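Local coordinates for protein xylulose kinase (Escherichia coli, PDB 2ITM) that phosphorylates D-xylulose to D-xylulose 5-phosphate with ATP, as a homodimeric sugar kinase of the FGGY family, at residues R91-W96 / K131-V135. Coordinates in Å, arbitrary orientation, origin at the centre of the assembly. Numbering follows the deposited sequence.
Sequences RPAILW and KLLWV. With XUL (D-xylulose), chain C.
In the N-terminal, actin-like ATPase domain of this FGGY kinase, segment 91-96 packs on one face of helix 128-138. Strand 93-94 pairs antiparallel with strand 42-43. Residues 91-95 are extended; Trp96 turns to phi/psi -59/-34. The CA atoms of Ile94 and Lys131 lie 7.3 Å apart, those of Arg91 and Val135 9.8 Å. Lys131 (chi1 m, then t throughout) is extended past Ile94. Its CD lies 3.4 Å from Ile94 CG2. Its NZ donates to Ile94 O and, weakly, to Leu95 O, both at 2.9 Å. This ammonium also donates to Gly126 O and to the O of His78, a substrate-binding residue, so it joins their backbone to segment 91-96. Val135 (t) has CG2 4.2 Å from CD1 of Ile94 (mt) and 3.9 Å from Arg91 CD. Arg91 (chi1 p, chi2 t, chi3 m) curls back, and its NH1 bonds weakly to Pro92 O at 2.8 Å. Glu139 and Glu42 form salt bridges with its guanidinium. The Trp96 CA-to-CB bond points away from the helix. With chi1 p and chi2 -83°, its indole lines the D-xylulose pocket; NE1 hydrogen-bonds Thr9 OG1. One ring face lies against the sugar, with CE3 3.1 Å from XUL O4.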
loop_
_atom_site.group_PDB
_atom_site.type_symbol
_atom_site.label_atom_id
_atom_site.label_comp_id
_atom_site.label_asym_id
_atom_site.label_seq_id
_atom_site.Cartn_x
_atom_site.Cartn_y
_atom_site.Cartn_z
ATOM N N ARG A 91 6.844 21.355 37.485
ATOM C CA ARG A 91 7.404 20.693 36.320
ATOM C C ARG A 91 6.767 21.208 35.057
ATOM O O ARG A 91 5.813 21.949 35.108
ATOM C CB ARG A 91 7.216 19.183 36.427
ATOM C CG ARG A 91 5.821 18.696 36.092
ATOM C CD ARG A 91 5.570 17.232 36.405
ATOM N NE ARG A 91 6.529 16.313 35.772
ATOM C CZ ARG A 91 6.929 16.368 34.513
ATOM N NH1 ARG A 91 6.463 17.288 33.704
ATOM N NH2 ARG A 91 7.803 15.489 34.062
ATOM N N PRO A 92 7.296 20.827 33.908
ATOM C CA PRO A 92 6.683 21.231 32.648
ATOM C C PRO A 92 5.281 20.642 32.487
ATOM O O PRO A 92 5.001 19.576 33.004
ATOM C CB PRO A 92 7.644 20.653 31.576
ATOM C CG PRO A 92 8.927 20.554 32.259
ATOM C CD PRO A 92 8.593 20.184 33.666
ATOM N N ALA A 93 4.415 21.372 31.801
ATOM C CA ALA A 93 3.061 20.918 31.565
ATOM C C ALA A 93 3.016 19.660 30.710
ATOM O O ALA A 93 3.624 19.589 29.667
ATOM C CB ALA A 93 2.217 22.017 30.965
ATOM N N ILE A 94 2.287 18.665 31.187
ATOM C CA ILE A 94 2.064 17.442 30.449
ATOM C C ILE A 94 0.795 17.527 29.611
ATOM O O ILE A 94 -0.297 17.527 30.152
ATOM C CB ILE A 94 1.953 16.268 31.420
ATOM C CG1 ILE A 94 3.187 16.174 32.301
ATOM C CG2 ILE A 94 1.688 14.980 30.684
ATOM C CD1 ILE A 94 3.036 15.205 33.373
ATOM N N LEU A 95 0.951 17.585 28.296
ATOM C CA LEU A 95 -0.135 17.973 27.414
ATOM C C LEU A 95 -1.144 16.875 27.061
ATOM O O LEU A 95 -0.959 15.715 27.385
ATOM C CB LEU A 95 0.400 18.616 26.146
ATOM C CG LEU A 95 1.485 19.667 26.287
ATOM C CD1 LEU A 95 1.767 20.254 24.932
ATOM C CD2 LEU A 95 1.058 20.714 27.284
ATOM N N TRP A 96 -2.206 17.273 26.377
ATOM C CA TRP A 96 -3.259 16.373 25.946
ATOM C C TRP A 96 -2.736 15.268 25.045
ATOM O O TRP A 96 -3.236 14.164 25.080
ATOM C CB TRP A 96 -4.351 17.155 25.213
ATOM C CG TRP A 96 -3.853 17.774 23.978
ATOM C CD1 TRP A 96 -3.204 18.937 23.875
ATOM C CD2 TRP A 96 -3.913 17.230 22.665
ATOM N NE1 TRP A 96 -2.861 19.183 22.572
ATOM C CE2 TRP A 96 -3.287 18.138 21.808
ATOM C CE3 TRP A 96 -4.438 16.056 22.121
ATOM C CZ2 TRP A 96 -3.173 17.921 20.449
ATOM C CZ3 TRP A 96 -4.329 15.844 20.782
ATOM C CH2 TRP A 96 -3.707 16.772 19.955
ATOM N N LYS A 131 -2.342 11.456 34.525
ATOM C CA LYS A 131 -1.092 12.181 34.493
ATOM C C LYS A 131 -0.561 12.383 35.897
ATOM O O LYS A 131 0.625 12.278 36.146
ATOM C CB LYS A 131 -1.229 13.519 33.806
ATOM C CG LYS A 131 -1.297 13.443 32.300
ATOM C CD LYS A 131 -1.594 14.791 31.683
ATOM C CE LYS A 131 -2.153 14.639 30.296
ATOM N NZ LYS A 131 -2.635 15.919 29.742
ATOM N N LEU A 132 -1.462 12.663 36.819
ATOM C CA LEU A 132 -1.076 12.902 38.191
ATOM C C LEU A 132 -0.697 11.672 38.991
ATOM O O LEU A 132 0.194 11.732 39.823
ATOM C CB LEU A 132 -2.095 13.759 38.914
ATOM C CG LEU A 132 -1.619 15.203 38.707
ATOM C CD1 LEU A 132 -2.505 15.940 37.775
ATOM C CD2 LEU A 132 -1.316 15.947 39.968
ATOM N N LEU A 133 -1.378 10.565 38.731
ATOM C CA LEU A 133 -0.928 9.269 39.209
ATOM C C LEU A 133 0.478 8.935 38.741
ATOM O O LEU A 133 1.285 8.459 39.512
ATOM C CB LEU A 133 -1.902 8.174 38.798
ATOM C CG LEU A 133 -2.732 7.529 39.905
ATOM C CD1 LEU A 133 -3.881 8.417 40.283
ATOM C CD2 LEU A 133 -3.231 6.177 39.484
ATOM N N TRP A 134 0.770 9.193 37.474
ATOM C CA TRP A 134 2.107 8.974 36.942
ATOM C C TRP A 134 3.166 9.779 37.683
ATOM O O TRP A 134 4.185 9.242 38.086
ATOM C CB TRP A 134 2.169 9.280 35.447
ATOM C CG TRP A 134 3.470 8.947 34.796
ATOM C CD1 TRP A 134 3.758 7.827 34.105
ATOM C CD2 TRP A 134 4.657 9.740 34.777
ATOM N NE1 TRP A 134 5.052 7.860 33.647
ATOM C CE2 TRP A 134 5.624 9.033 34.048
ATOM C CE3 TRP A 134 5.003 10.982 35.298
ATOM C CZ2 TRP A 134 6.901 9.525 33.830
ATOM C CZ3 TRP A 134 6.264 11.466 35.076
ATOM C CH2 TRP A 134 7.199 10.740 34.355
ATOM N N VAL A 135 2.913 11.060 37.883
ATOM C CA VAL A 135 3.818 11.882 38.665
ATOM C C VAL A 135 3.992 11.356 40.089
ATOM O O VAL A 135 5.103 11.229 40.574
ATOM C CB VAL A 135 3.392 13.358 38.676
ATOM C CG1 VAL A 135 4.171 14.139 39.731
ATOM C CG2 VAL A 135 3.575 13.976 37.302
HETATM C C1 XUL C . -9.779 15.927 23.471
HETATM C C2 XUL C . -9.709 16.913 22.318
HETATM C C3 XUL C . -9.309 18.316 22.609
HETATM C C4 XUL C . -7.976 18.503 21.934
HETATM C C5 XUL C . -7.218 19.710 22.444
HETATM O O1 XUL C . -11.017 16.006 24.128
HETATM O O2 XUL C . -9.444 16.429 21.020
HETATM O O3 XUL C . -9.089 18.378 23.988
HETATM O O4 XUL C . -7.265 17.332 22.227
HETATM O O5 XUL C . -7.955 20.308 23.463
#